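Local structure of germination protein YpeB (5BOI) at residues Phe101-Ser109 and Val117-Glu125; Glu197-Leu205 and Ile215-Glu225. The protein takes part in the germination of Bacillus spores and, through the PepSY-containing C-terminal domain described here, probably acts as an inhibitory protein. One frame throughout, in Å; residues are numbered along the deposited sequence.

Contact 1: residues Phe101-Ser109 and Val117-Glu125. With SO4 (sulfate ion), chain B; SO4 (sulfate ion), chain C.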
ATOM      1  N   PHE A 101       2.874 -10.901   0.365  1.00 48.71           N
ATOM      2  CA  PHE A 101       3.088  -9.586   0.957  1.00 47.74           C
ATOM      3  C   PHE A 101       2.656  -9.656   2.401  1.00 45.02           C
ATOM      4  O   PHE A 101       1.493  -9.411   2.723  1.00 44.88           O
ATOM      5  CB  PHE A 101       2.324  -8.496   0.202  1.00 39.54           C
ATOM      6  CG  PHE A 101       2.904  -8.182  -1.141  1.00 40.99           C
ATOM      7  CD1 PHE A 101       3.910  -7.242  -1.269  1.00 45.66           C
ATOM      8  CD2 PHE A 101       2.460  -8.845  -2.273  1.00 43.74           C
ATOM      9  CE1 PHE A 101       4.457  -6.952  -2.504  1.00 46.90           C
ATOM     10  CE2 PHE A 101       3.006  -8.563  -3.516  1.00 44.94           C
ATOM     11  CZ  PHE A 101       4.004  -7.617  -3.632  1.00 43.21           C
ATOM     12  N   GLU A 102       3.601 -10.020   3.264  1.00 38.25           N
ATOM     13  CA  GLU A 102       3.331 -10.200   4.682  1.00 41.28           C
ATOM     14  C   GLU A 102       3.839  -8.997   5.477  1.00 48.03           C
ATOM     15  O   GLU A 102       4.669  -8.221   4.985  1.00 48.05           O
ATOM     16  CB  GLU A 102       3.997 -11.475   5.210  1.00 56.21           C
ATOM     17  CG  GLU A 102       3.961 -12.664   4.259  1.00 58.60           C
ATOM     18  CD  GLU A 102       2.554 -13.142   3.975  1.00 67.36           C
ATOM     19  OE1 GLU A 102       1.692 -13.012   4.869  1.00 67.11           O
ATOM     20  OE2 GLU A 102       2.309 -13.647   2.856  1.00 68.45           O
ATOM     21  N   SER A 103       3.325  -8.857   6.698  1.00 33.75           N
ATOM     22  CA  SER A 103       3.738  -7.819   7.649  1.00 33.14           C
ATOM     23  C   SER A 103       3.341  -6.414   7.192  1.00 36.83           C
ATOM     24  O   SER A 103       4.057  -5.446   7.439  1.00 34.30           O
ATOM     25  CB  SER A 103       5.246  -7.876   7.909  1.00 48.73           C
ATOM     26  OG  SER A 103       5.961  -7.356   6.802  1.00 66.62           O
ATOM     27  N   LEU A 104       2.192  -6.325   6.536  1.00 32.20           N
ATOM     28  CA  LEU A 104       1.607  -5.026   6.185  1.00 30.16           C
ATOM     29  C   LEU A 104       0.404  -4.751   7.078  1.00 35.64           C
ATOM     30  O   LEU A 104      -0.256  -5.686   7.536  1.00 37.30           O
ATOM     31  CB  LEU A 104       1.209  -5.026   4.715  1.00 29.56           C
ATOM     32  CG  LEU A 104       2.380  -5.071   3.732  1.00 34.81           C
ATOM     33  CD1 LEU A 104       1.887  -5.386   2.342  1.00 38.23           C
ATOM     34  CD2 LEU A 104       3.096  -3.726   3.717  1.00 46.80           C
ATOM     35  N   VAL A 105       0.111  -3.479   7.338  1.00 22.99           N
ATOM     36  CA  VAL A 105      -1.106  -3.134   8.062  1.00 23.17           C
ATOM     37  C   VAL A 105      -1.795  -1.980   7.321  1.00 29.71           C
ATOM     38  O   VAL A 105      -1.118  -1.168   6.697  1.00 27.20           O
ATOM     39  CB  VAL A 105      -0.782  -2.759   9.517  1.00 35.83           C
ATOM     40  CG1 VAL A 105       0.264  -1.669   9.553  1.00 30.27           C
ATOM     41  CG2 VAL A 105      -2.036  -2.346  10.283  1.00 39.37           C
ATOM     42  N   MET A 106      -3.119  -1.910   7.376  1.00 25.79           N
ATOM     43  CA  MET A 106      -3.831  -0.888   6.581  1.00 24.73           C
ATOM     44  C   MET A 106      -3.630   0.488   7.201  1.00 28.63           C
ATOM     45  O   MET A 106      -3.715   0.643   8.424  1.00 33.54           O
ATOM     46  CB  MET A 106      -5.320  -1.189   6.477  1.00 30.50           C
ATOM     47  CG  MET A 106      -6.052  -0.210   5.542  1.00 39.11           C
ATOM     48  SD  MET A 106      -7.726  -0.785   5.361  1.00 79.52           S
ATOM     49  CE  MET A 106      -8.094  -1.004   7.101  1.00 82.50           C
ATOM     50  N   ALA A 107      -3.365   1.483   6.357  1.00 24.09           N
ATOM     51  CA  ALA A 107      -3.180   2.853   6.818  1.00 30.29           C
ATOM     52  C   ALA A 107      -4.261   3.815   6.317  1.00 28.18           C
ATOM     53  O   ALA A 107      -4.611   4.774   7.019  1.00 29.77           O
ATOM     54  CB  ALA A 107      -1.807   3.365   6.396  1.00 30.07           C
ATOM     55  N   GLU A 108      -4.779   3.582   5.107  1.00 26.46           N
ATOM     56  CA  GLU A 108      -5.763   4.497   4.526  1.00 26.15           C
ATOM     57  C   GLU A 108      -6.794   3.690   3.793  1.00 28.77           C
ATOM     58  O   GLU A 108      -6.457   2.655   3.223  1.00 28.69           O
ATOM     59  CB  GLU A 108      -5.144   5.481   3.529  1.00 31.65           C
ATOM     60  CG  GLU A 108      -3.987   6.271   4.035  1.00 30.33           C
ATOM     61  CD  GLU A 108      -4.422   7.407   4.906  1.00 34.01           C
ATOM     62  OE1 GLU A 108      -5.624   7.792   4.869  1.00 34.66           O
ATOM     63  OE2 GLU A 108      -3.550   7.909   5.616  1.00 35.42           O
ATOM     64  N   SER A 109      -8.024   4.189   3.779  1.00 30.85           N
ATOM     65  CA  SER A 109      -9.087   3.560   2.995  1.00 26.98           C
ATOM     66  C   SER A 109     -10.083   4.607   2.571  1.00 34.67           C
ATOM     67  O   SER A 109     -10.385   5.532   3.325  1.00 40.29           O
ATOM     68  CB  SER A 109      -9.768   2.449   3.798  1.00 37.84           C
ATOM     69  OG  SER A 109     -10.503   2.977   4.878  1.00 49.21           O
ATOM     70  N   VAL A 117     -10.158   2.109  -2.334  1.00 27.24           N
ATOM     71  CA  VAL A 117      -8.765   2.500  -2.486  1.00 24.79           C
ATOM     72  C   VAL A 117      -8.111   2.376  -1.116  1.00 29.99           C
ATOM     73  O   VAL A 117      -8.575   2.976  -0.134  1.00 27.12           O
ATOM     74  CB  VAL A 117      -8.648   3.949  -3.023  1.00 30.65           C
ATOM     75  CG1 VAL A 117      -7.192   4.354  -3.201  1.00 33.08           C
ATOM     76  CG2 VAL A 117      -9.417   4.065  -4.343  1.00 38.86           C
ATOM     77  N   PHE A 118      -7.035   1.606  -1.063  1.00 25.90           N
ATOM     78  CA  PHE A 118      -6.387   1.291   0.202  1.00 25.58           C
ATOM     79  C   PHE A 118      -4.883   1.512   0.156  1.00 28.39           C
ATOM     80  O   PHE A 118      -4.249   1.279  -0.874  1.00 31.44           O
ATOM     81  CB  PHE A 118      -6.652  -0.166   0.569  1.00 26.43           C
ATOM     82  CG  PHE A 118      -8.096  -0.520   0.589  1.00 27.77           C
ATOM     83  CD1 PHE A 118      -8.912  -0.044   1.594  1.00 30.71           C
ATOM     84  CD2 PHE A 118      -8.645  -1.325  -0.396  1.00 33.81           C
ATOM     85  CE1 PHE A 118     -10.246  -0.361   1.622  1.00 36.17           C
ATOM     86  CE2 PHE A 118      -9.987  -1.661  -0.358  1.00 33.06           C
ATOM     87  CZ  PHE A 118     -10.785  -1.171   0.653  1.00 31.86           C
ATOM     88  N   THR A 119      -4.319   1.963   1.276  0.65 24.61           N
ATOM     89  CA  THR A 119      -2.864   1.992   1.430  0.65 22.77           C
ATOM     90  C   THR A 119      -2.489   1.155   2.648  0.65 23.52           C
ATOM     91  O   THR A 119      -3.118   1.275   3.699  0.65 26.24           O
ATOM     92  CB  THR A 119      -2.317   3.421   1.601  0.65 23.60           C
ATOM     93  OG1 THR A 119      -2.719   4.228   0.481  0.65 29.61           O
ATOM     94  CG2 THR A 119      -0.789   3.388   1.708  0.65 23.43           C
ATOM     95  N   PHE A 120      -1.492   0.284   2.487  1.00 21.42           N
ATOM     96  CA  PHE A 120      -0.992  -0.551   3.567  1.00 24.28           C
ATOM     97  C   PHE A 120       0.451  -0.150   3.798  1.00 28.36           C
ATOM     98  O   PHE A 120       1.107   0.300   2.852  1.00 30.21           O
ATOM     99  CB  PHE A 120      -1.053  -2.040   3.184  1.00 26.79           C
ATOM    100  CG  PHE A 120      -2.446  -2.582   3.069  1.00 27.54           C
ATOM    101  CD1 PHE A 120      -3.218  -2.330   1.939  1.00 31.23           C
ATOM    102  CD2 PHE A 120      -2.994  -3.331   4.092  1.00 32.48           C
ATOM    103  CE1 PHE A 120      -4.510  -2.830   1.824  1.00 35.67           C
ATOM    104  CE2 PHE A 120      -4.292  -3.828   3.983  1.00 32.98           C
ATOM    105  CZ  PHE A 120      -5.046  -3.571   2.850  1.00 33.32           C
ATOM    106  N   VAL A 121       0.962  -0.295   5.028  1.00 25.55           N
ATOM    107  CA  VAL A 121       2.358   0.026   5.290  1.00 27.56           C
ATOM    108  C   VAL A 121       3.071  -1.098   6.039  1.00 30.73           C
ATOM    109  O   VAL A 121       2.448  -1.894   6.742  1.00 26.46           O
ATOM    110  CB  VAL A 121       2.520   1.321   6.108  1.00 23.44           C
ATOM    111  CG1 VAL A 121       1.957   2.520   5.344  1.00 28.55           C
ATOM    112  CG2 VAL A 121       1.834   1.194   7.484  1.00 23.16           C
ATOM    113  N   GLU A 122       4.389  -1.136   5.891  1.00 24.27           N
ATOM    114  CA  GLU A 122       5.190  -2.166   6.512  1.00 24.26           C
ATOM    115  C   GLU A 122       5.190  -2.019   8.024  1.00 27.21           C
ATOM    116  O   GLU A 122       5.231  -0.902   8.567  1.00 25.14           O
ATOM    117  CB  GLU A 122       6.622  -2.125   5.987  1.00 33.48           C
ATOM    118  CG  GLU A 122       7.490  -3.251   6.551  1.00 44.39           C
ATOM    119  CD  GLU A 122       8.951  -3.073   6.232  1.00 74.64           C
ATOM    120  OE1 GLU A 122       9.358  -1.927   5.945  1.00 77.50           O
ATOM    121  OE2 GLU A 122       9.692  -4.077   6.272  1.00 88.63           O
ATOM    122  N   GLN A 123       5.154  -3.162   8.701  1.00 24.26           N
ATOM    123  CA  GLN A 123       5.274  -3.191  10.145  1.00 29.59           C
ATOM    124  C   GLN A 123       6.552  -3.980  10.500  1.00 32.10           C
ATOM    125  O   GLN A 123       6.736  -5.092  10.001  1.00 30.07           O
ATOM    126  CB  GLN A 123       3.991  -3.809  10.710  1.00 36.04           C
ATOM    127  CG  GLN A 123       4.000  -4.374  12.095  1.00 53.84           C
ATOM    128  CD  GLN A 123       2.657  -5.013  12.406  1.00 57.85           C
ATOM    129  OE1 GLN A 123       2.373  -6.134  11.979  1.00 64.10           O
ATOM    130  NE2 GLN A 123       1.810  -4.285  13.122  1.00 53.90           N
ATOM    131  N   THR A 124       7.445  -3.395  11.305  1.00 25.10           N
ATOM    132  CA  THR A 124       8.686  -4.088  11.708  1.00 24.44           C
ATOM    133  C   THR A 124       8.378  -5.220  12.682  1.00 25.45           C
ATOM    134  O   THR A 124       7.242  -5.371  13.122  1.00 25.82           O
ATOM    135  CB  THR A 124       9.715  -3.155  12.395  1.00 29.42           C
ATOM    136  OG1 THR A 124       9.207  -2.764  13.672  1.00 24.91           O
ATOM    137  CG2 THR A 124       9.991  -1.882  11.540  1.00 28.95           C
ATOM    138  N   GLU A 125       9.429  -5.952  13.061  1.00 29.74           N
ATOM    139  CA  GLU A 125       9.330  -7.108  13.967  1.00 32.32           C
ATOM    140  C   GLU A 125       8.599  -6.727  15.255  1.00 30.26           C
ATOM    141  O   GLU A 125       7.719  -7.444  15.705  1.00 28.52           O
ATOM    142  CB  GLU A 125      10.739  -7.637  14.260  1.00 36.35           C
ATOM    143  CG  GLU A 125      10.830  -8.766  15.260  1.00 47.88           C
ATOM    144  CD  GLU A 125      12.270  -9.201  15.472  1.00 52.76           C
ATOM    145  OE1 GLU A 125      12.818  -8.934  16.563  1.00 47.56           O
ATOM    146  OE2 GLU A 125      12.849  -9.801  14.541  1.00 58.36           O
TER
HETATM  147  S   SO4 B 501      12.592  -3.533  15.307  1.00 64.32           S
HETATM  148  O1  SO4 B 501      13.241  -3.423  14.006  1.00 65.38           O
HETATM  149  O2  SO4 B 501      11.382  -2.722  15.329  1.00 68.13           O
HETATM  150  O3  SO4 B 501      12.259  -4.936  15.549  1.00 73.30           O
HETATM  151  O4  SO4 B 501      13.500  -3.066  16.350  1.00 70.93           O
HETATM  152  S   SO4 C 502      -0.346  -5.076  16.579  0.51 42.79           S
HETATM  153  O1  SO4 C 502       0.523  -5.107  15.403  0.51 37.58           O
HETATM  154  O2  SO4 C 502      -1.324  -4.001  16.442  0.51 42.19           O
HETATM  155  O3  SO4 C 502       0.447  -4.860  17.791  0.51 43.57           O
HETATM  156  O4  SO4 C 502      -1.059  -6.353  16.670  0.51 43.41           O
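Met106 and Phe120 face each other across an antiparallel beta hairpin, strands 104-112 and 115-123 of the YpeB PepSY1-PepSY2 region, interrupted by a classic beta bulge. On the tight side helix 85-98 packs on Ser109, Phe118 and Phe120, and strand 134-140 meets Leu104. Met106 swings CG to the far side of its own nitrogen (chi1 -175°) and over one face of the Phe120 ring, with CB 3.8 Å from Phe120 CE2. Its extended chain carries the sulfur, flexible and polarisable, into oblique Met-aromatic contacts with both rings, 5.0 Å from the Phe118 centroid. Ser109 is small enough to bring CB to 3.4 Å from Phe118 CD1 at the ring edge.

On the other face, buried Ala107 and Val121 touch Tyr131, but the partly exposed residues are looser. Beta-branched Val105 meets Val121 through CG1 and CG2 at 3.9 Å; Glu108 runs beside Thr119, its carboxylate leading away toward a long, weak ion pair with Arg214. At the far end, Gln123 NE2 gives a weak bond to a sulfate, probably from the crystallisation liquor. At the bulge, Thr119 O accepts two backbone bonds, a straight one from Ala107 N at 2.7 Å and a longer one from Glu108 N at 3.2 Å.

Contact 2: residues Glu197-Leu205 and Ile215-Glu225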
ATOM      1  N   GLU A 197      12.678  13.758   5.499  1.00 67.96           N
ATOM      2  CA  GLU A 197      13.619  12.947   6.266  1.00 64.36           C
ATOM      3  C   GLU A 197      12.875  12.081   7.282  1.00 45.09           C
ATOM      4  O   GLU A 197      11.912  12.525   7.901  1.00 47.97           O
ATOM      5  CB  GLU A 197      14.650  13.831   6.966  1.00 80.09           C
ATOM      6  CG  GLU A 197      15.601  14.565   6.025  1.00 90.53           C
ATOM      7  CD  GLU A 197      16.609  15.432   6.765  1.00 91.60           C
ATOM      8  OE1 GLU A 197      16.181  16.329   7.517  1.00 93.56           O
ATOM      9  OE2 GLU A 197      17.827  15.225   6.588  1.00 89.91           O
ATOM     10  N   GLU A 198      13.332  10.849   7.462  1.00 36.07           N
ATOM     11  CA  GLU A 198      12.649   9.902   8.351  1.00 33.95           C
ATOM     12  C   GLU A 198      12.792  10.269   9.830  1.00 29.95           C
ATOM     13  O   GLU A 198      13.885  10.528  10.334  1.00 36.26           O
ATOM     14  CB  GLU A 198      13.151   8.481   8.090  1.00 41.08           C
ATOM     15  CG  GLU A 198      12.729   7.990   6.698  1.00 52.50           C
ATOM     16  CD  GLU A 198      12.913   6.502   6.477  1.00 56.30           C
ATOM     17  OE1 GLU A 198      13.474   5.815   7.356  1.00 56.00           O
ATOM     18  OE2 GLU A 198      12.497   6.025   5.398  1.00 54.83           O
ATOM     19  N   VAL A 199      11.654  10.307  10.507  1.00 30.38           N
ATOM     20  CA  VAL A 199      11.554  10.695  11.904  1.00 28.73           C
ATOM     21  C   VAL A 199      10.728   9.675  12.685  1.00 30.69           C
ATOM     22  O   VAL A 199       9.702   9.216  12.190  1.00 28.70           O
ATOM     23  CB  VAL A 199      10.910  12.096  12.024  1.00 34.08           C
ATOM     24  CG1 VAL A 199      10.449  12.360  13.438  1.00 42.49           C
ATOM     25  CG2 VAL A 199      11.924  13.172  11.593  1.00 47.04           C
ATOM     26  N   LEU A 200      11.182   9.304  13.881  1.00 26.62           N
ATOM     27  CA  LEU A 200      10.404   8.394  14.728  1.00 26.80           C
ATOM     28  C   LEU A 200       9.338   9.171  15.495  1.00 28.25           C
ATOM     29  O   LEU A 200       9.648  10.187  16.122  1.00 30.96           O
ATOM     30  CB  LEU A 200      11.312   7.648  15.716  1.00 28.28           C
ATOM     31  CG  LEU A 200      10.656   6.586  16.606  1.00 28.37           C
ATOM     32  CD1 LEU A 200      10.165   5.377  15.800  1.00 28.01           C
ATOM     33  CD2 LEU A 200      11.619   6.126  17.721  1.00 32.13           C
ATOM     34  N   CYS A 201       8.099   8.679  15.458  1.00 23.11           N
ATOM     35  CA  CYS A 201       6.956   9.334  16.109  1.00 26.04           C
ATOM     36  C   CYS A 201       6.083   8.380  16.903  1.00 25.87           C
ATOM     37  O   CYS A 201       6.004   7.197  16.591  1.00 28.99           O
ATOM     38  CB  CYS A 201       6.041  10.010  15.077  1.00 28.65           C
ATOM     39  SG  CYS A 201       6.793  11.254  14.031  1.00 32.75           S
ATOM     40  N   TYR A 202       5.375   8.895  17.901  1.00 23.35           N
ATOM     41  CA  TYR A 202       4.226   8.156  18.434  1.00 22.99           C
ATOM     42  C   TYR A 202       3.036   8.524  17.565  1.00 28.13           C
ATOM     43  O   TYR A 202       2.771   9.715  17.365  1.00 26.75           O
ATOM     44  CB  TYR A 202       3.933   8.540  19.877  1.00 25.24           C
ATOM     45  CG  TYR A 202       5.001   8.078  20.836  1.00 27.09           C
ATOM     46  CD1 TYR A 202       4.992   6.784  21.306  1.00 24.69           C
ATOM     47  CD2 TYR A 202       6.013   8.941  21.259  1.00 29.79           C
ATOM     48  CE1 TYR A 202       5.983   6.330  22.178  1.00 25.34           C
ATOM     49  CE2 TYR A 202       7.004   8.522  22.153  1.00 26.27           C
ATOM     50  CZ  TYR A 202       6.984   7.196  22.604  1.00 29.97           C
ATOM     51  OH  TYR A 202       7.958   6.732  23.482  1.00 30.90           O
ATOM     52  N   GLU A 203       2.340   7.516  17.054  1.00 21.67           N
ATOM     53  CA  GLU A 203       1.160   7.722  16.229  1.00 21.70           C
ATOM     54  C   GLU A 203      -0.079   7.489  17.081  1.00 26.33           C
ATOM     55  O   GLU A 203      -0.190   6.462  17.741  1.00 27.47           O
ATOM     56  CB  GLU A 203       1.169   6.765  15.033  1.00 26.74           C
ATOM     57  CG  GLU A 203      -0.116   6.785  14.227  1.00 43.67           C
ATOM     58  CD  GLU A 203      -0.408   5.440  13.603  1.00 49.08           C
ATOM     59  OE1 GLU A 203       0.534   4.835  13.045  1.00 35.25           O
ATOM     60  OE2 GLU A 203      -1.572   4.989  13.672  1.00 62.29           O
ATOM     61  N   PHE A 204      -1.007   8.437  17.072  1.00 23.17           N
ATOM     62  CA  PHE A 204      -2.253   8.307  17.806  1.00 18.92           C
ATOM     63  C   PHE A 204      -3.432   8.299  16.841  1.00 29.63           C
ATOM     64  O   PHE A 204      -3.527   9.159  15.955  1.00 27.86           O
ATOM     65  CB  PHE A 204      -2.412   9.464  18.810  1.00 29.04           C
ATOM     66  CG  PHE A 204      -1.363   9.480  19.911  1.00 31.05           C
ATOM     67  CD1 PHE A 204      -1.555   8.738  21.071  1.00 29.41           C
ATOM     68  CD2 PHE A 204      -0.195  10.229  19.775  1.00 26.71           C
ATOM     69  CE1 PHE A 204      -0.600   8.736  22.098  1.00 26.91           C
ATOM     70  CE2 PHE A 204       0.753  10.256  20.774  1.00 27.49           C
ATOM     71  CZ  PHE A 204       0.559   9.499  21.953  1.00 26.80           C
ATOM     72  N   LEU A 205      -4.331   7.343  17.028  1.00 24.14           N
ATOM     73  CA  LEU A 205      -5.584   7.297  16.287  1.00 30.19           C
ATOM     74  C   LEU A 205      -6.691   7.667  17.264  1.00 35.84           C
ATOM     75  O   LEU A 205      -6.816   7.053  18.330  1.00 35.06           O
ATOM     76  CB  LEU A 205      -5.790   5.904  15.698  1.00 30.98           C
ATOM     77  CG  LEU A 205      -6.908   5.550  14.720  1.00 43.31           C
ATOM     78  CD1 LEU A 205      -6.996   6.557  13.611  1.00 44.62           C
ATOM     79  CD2 LEU A 205      -6.607   4.171  14.153  1.00 47.76           C
ATOM     80  N   ILE A 215      -2.777  11.390  14.372  1.00 23.76           N
ATOM     81  CA  ILE A 215      -1.841  12.437  14.793  1.00 22.19           C
ATOM     82  C   ILE A 215      -0.481  11.845  15.112  1.00 29.90           C
ATOM     83  O   ILE A 215      -0.377  10.883  15.896  1.00 28.59           O
ATOM     84  CB  ILE A 215      -2.375  13.199  16.010  1.00 20.41           C
ATOM     85  CG1 ILE A 215      -3.657  13.947  15.639  1.00 30.76           C
ATOM     86  CG2 ILE A 215      -1.313  14.249  16.515  1.00 27.41           C
ATOM     87  CD1 ILE A 215      -4.625  14.119  16.800  1.00 39.87           C
ATOM     88  N   PHE A 216       0.566  12.421  14.519  1.00 23.67           N
ATOM     89  CA  PHE A 216       1.929  11.967  14.786  1.00 19.92           C
ATOM     90  C   PHE A 216       2.671  12.958  15.686  1.00 22.06           C
ATOM     91  O   PHE A 216       2.753  14.154  15.342  1.00 25.72           O
ATOM     92  CB  PHE A 216       2.703  11.794  13.482  1.00 21.84           C
ATOM     93  CG  PHE A 216       2.154  10.709  12.577  1.00 22.98           C
ATOM     94  CD1 PHE A 216       1.124  10.978  11.689  1.00 23.43           C
ATOM     95  CD2 PHE A 216       2.693   9.425  12.615  1.00 24.50           C
ATOM     96  CE1 PHE A 216       0.631   9.977  10.840  1.00 29.44           C
ATOM     97  CE2 PHE A 216       2.208   8.426  11.773  1.00 28.13           C
ATOM     98  CZ  PHE A 216       1.180   8.707  10.892  1.00 26.28           C
ATOM     99  N   ILE A 217       3.210  12.462  16.800  1.00 21.54           N
ATOM    100  CA  ILE A 217       3.979  13.291  17.747  1.00 22.13           C
ATOM    101  C   ILE A 217       5.449  12.843  17.730  1.00 23.34           C
ATOM    102  O   ILE A 217       5.745  11.664  17.937  1.00 24.64           O
ATOM    103  CB  ILE A 217       3.421  13.180  19.184  1.00 25.88           C
ATOM    104  CG1 ILE A 217       1.985  13.700  19.276  1.00 23.17           C
ATOM    105  CG2 ILE A 217       4.316  13.905  20.220  1.00 27.52           C
ATOM    106  CD1 ILE A 217       1.796  15.120  18.816  1.00 27.86           C
ATOM    107  N   ASN A 218       6.361  13.774  17.447  1.00 21.74           N
ATOM    108  CA  ASN A 218       7.789  13.460  17.379  1.00 25.70           C
ATOM    109  C   ASN A 218       8.263  12.779  18.680  1.00 26.44           C
ATOM    110  O   ASN A 218       7.997  13.283  19.771  1.00 26.11           O
ATOM    111  CB  ASN A 218       8.605  14.747  17.118  1.00 24.76           C
ATOM    112  CG  ASN A 218      10.082  14.454  16.848  1.00 32.51           C
ATOM    113  OD1 ASN A 218      10.814  13.995  17.728  1.00 29.71           O
ATOM    114  ND2 ASN A 218      10.519  14.715  15.622  1.00 29.88           N
ATOM    115  N   ALA A 219       8.934  11.629  18.572  1.00 22.72           N
ATOM    116  CA  ALA A 219       9.295  10.822  19.763  1.00 20.33           C
ATOM    117  C   ALA A 219      10.514  11.365  20.509  1.00 25.75           C
ATOM    118  O   ALA A 219      10.889  10.812  21.549  1.00 29.97           O
ATOM    119  CB  ALA A 219       9.549   9.374  19.369  1.00 22.65           C
ATOM    120  N   ASP A 220      11.141  12.414  19.964  1.00 24.73           N
ATOM    121  CA  ASP A 220      12.276  13.076  20.643  1.00 26.36           C
ATOM    122  C   ASP A 220      11.877  14.414  21.239  1.00 27.15           C
ATOM    123  O   ASP A 220      12.303  14.751  22.339  1.00 28.06           O
ATOM    124  CB  ASP A 220      13.453  13.271  19.673  1.00 29.59           C
ATOM    125  CG  ASP A 220      14.129  11.944  19.292  1.00 42.66           C
ATOM    126  OD1 ASP A 220      13.826  10.909  19.925  1.00 36.45           O
ATOM    127  OD2 ASP A 220      14.962  11.938  18.358  1.00 51.60           O
ATOM    128  N   THR A 221      11.075  15.194  20.504  1.00 25.69           N
ATOM    129  CA  THR A 221      10.725  16.549  20.941  1.00 27.49           C
ATOM    130  C   THR A 221       9.324  16.685  21.540  1.00 26.64           C
ATOM    131  O   THR A 221       9.015  17.672  22.212  1.00 27.05           O
ATOM    132  CB  THR A 221      10.789  17.564  19.756  1.00 31.96           C
ATOM    133  OG1 THR A 221       9.837  17.185  18.748  1.00 29.10           O
ATOM    134  CG2 THR A 221      12.173  17.638  19.140  1.00 31.28           C
ATOM    135  N   GLY A 222       8.437  15.757  21.188  1.00 26.21           N
ATOM    136  CA  GLY A 222       7.036  15.928  21.522  1.00 27.83           C
ATOM    137  C   GLY A 222       6.248  16.901  20.642  1.00 30.47           C
ATOM    138  O   GLY A 222       5.088  17.171  20.938  1.00 29.64           O
ATOM    139  N   PHE A 223       6.840  17.408  19.560  1.00 24.59           N
ATOM    140  CA  PHE A 223       6.148  18.349  18.689  1.00 26.87           C
ATOM    141  C   PHE A 223       5.322  17.577  17.646  1.00 21.13           C
ATOM    142  O   PHE A 223       5.682  16.470  17.258  1.00 24.61           O
ATOM    143  CB  PHE A 223       7.117  19.287  17.955  1.00 25.46           C
ATOM    144  CG  PHE A 223       8.022  20.089  18.879  1.00 27.73           C
ATOM    145  CD1 PHE A 223       7.583  20.479  20.136  1.00 25.33           C
ATOM    146  CD2 PHE A 223       9.300  20.465  18.469  1.00 28.36           C
ATOM    147  CE1 PHE A 223       8.426  21.227  20.991  1.00 31.11           C
ATOM    148  CE2 PHE A 223      10.155  21.219  19.330  1.00 26.16           C
ATOM    149  CZ  PHE A 223       9.698  21.591  20.580  1.00 28.78           C
ATOM    150  N   GLU A 224       4.266  18.198  17.132  1.00 24.14           N
ATOM    151  CA  GLU A 224       3.545  17.548  16.036  1.00 25.34           C
ATOM    152  C   GLU A 224       4.391  17.402  14.772  1.00 26.87           C
ATOM    153  O   GLU A 224       5.163  18.285  14.426  1.00 27.48           O
ATOM    154  CB  GLU A 224       2.279  18.319  15.704  1.00 28.94           C
ATOM    155  CG  GLU A 224       1.270  18.282  16.799  1.00 35.24           C
ATOM    156  CD  GLU A 224       0.227  19.348  16.618  1.00 50.65           C
ATOM    157  OE1 GLU A 224       0.564  20.538  16.802  1.00 55.78           O
ATOM    158  OE2 GLU A 224      -0.914  18.997  16.284  1.00 50.80           O
ATOM    159  N   GLU A 225       4.209  16.304  14.051  1.00 23.66           N
ATOM    160  CA  GLU A 225       4.855  16.140  12.745  1.00 23.90           C
ATOM    161  C   GLU A 225       3.859  15.993  11.607  1.00 25.77           C
ATOM    162  O   GLU A 225       4.181  16.236  10.445  1.00 25.79           O
ATOM    163  CB  GLU A 225       5.764  14.920  12.785  1.00 25.76           C
ATOM    164  CG  GLU A 225       6.984  15.120  13.711  1.00 26.75           C
ATOM    165  CD  GLU A 225       8.097  15.981  13.133  1.00 35.21           C
ATOM    166  OE1 GLU A 225       7.973  16.521  11.998  1.00 37.19           O
ATOM    167  OE2 GLU A 225       9.133  16.091  13.831  1.00 37.61           O
TER
HETATM  168  O   HOH W   1      12.221  11.503  16.668  1.00 38.01           O
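Glu203 extends CG away from its backbone N (chi1 172°), whereas Phe216 turns its ring back beside its own N (chi1 -64°); these two torsions lay the aliphatic part of the glutamate against the ring, in the antiparallel hairpin of strands 198-208 and 211-218 of the PepSY domain. Glu203 CG makes an off-centre CH-pi contact 4.2 Å from the Phe216 centroid, and the carboxylate plane is turned 55° from the ring. A glutamate suits this buried place because its methylenes pack on the aromatic while its carboxylate reaches Arg214, Arg129 and Tyr131 through long or weak interactions. Cys201, small and apolar, fits CB at the edge of the same ring.

On the opposite face Phe204 CE2 meets Ile217 CG1 at 4.0 Å, and Tyr202 packs its CE2 side on the methyl of Ala219, its hydroxyl being bonded to Ile168 O. Helix 170-175 covers Tyr202 and Phe204. Paired backbone bonds link Tyr202 with Ile217 and Phe204 with Ile215.

Beyond Ala219, whose N bonds Leu200 O, the chain turns back toward strand 224-230. Asn218 suits this corner because its amide can accept and donate at once. OD1 takes the N-H groups of Asp220 and Thr221, forming an Asx turn within an Asx motif, and a water joins OD1 to Leu200 O. Asn218 ND2 gives a nearly straight 2.6 Å bond to Glu225 OE2, which lies close to the amide plane and is met on its anti side.

How the contacts relate
Along the chain, contact 1 closes before contact 2 opens, and they belong to different PepSY-related regions: 101-109 with 117-125 to PepSY1-PepSY2, 197-205 with 215-225 to the last PepSY domain. Their centres are 19 Å apart and their nearest atoms about 7 Å, so they do not touch. Strand pairing nevertheless connects them: strand 115-123 pairs with the short strand 129-130, which runs parallel to strand 182-192, the neighbour of strand 198-208. Tyr131 packs on Ala107 and Val121 and sets its ring edge-to-face with Phe216, while Arg214, on strand 211-218 next to Ile215, bonds Ala107 O through NH2. These links are consistent with the PepSY units packing against one another.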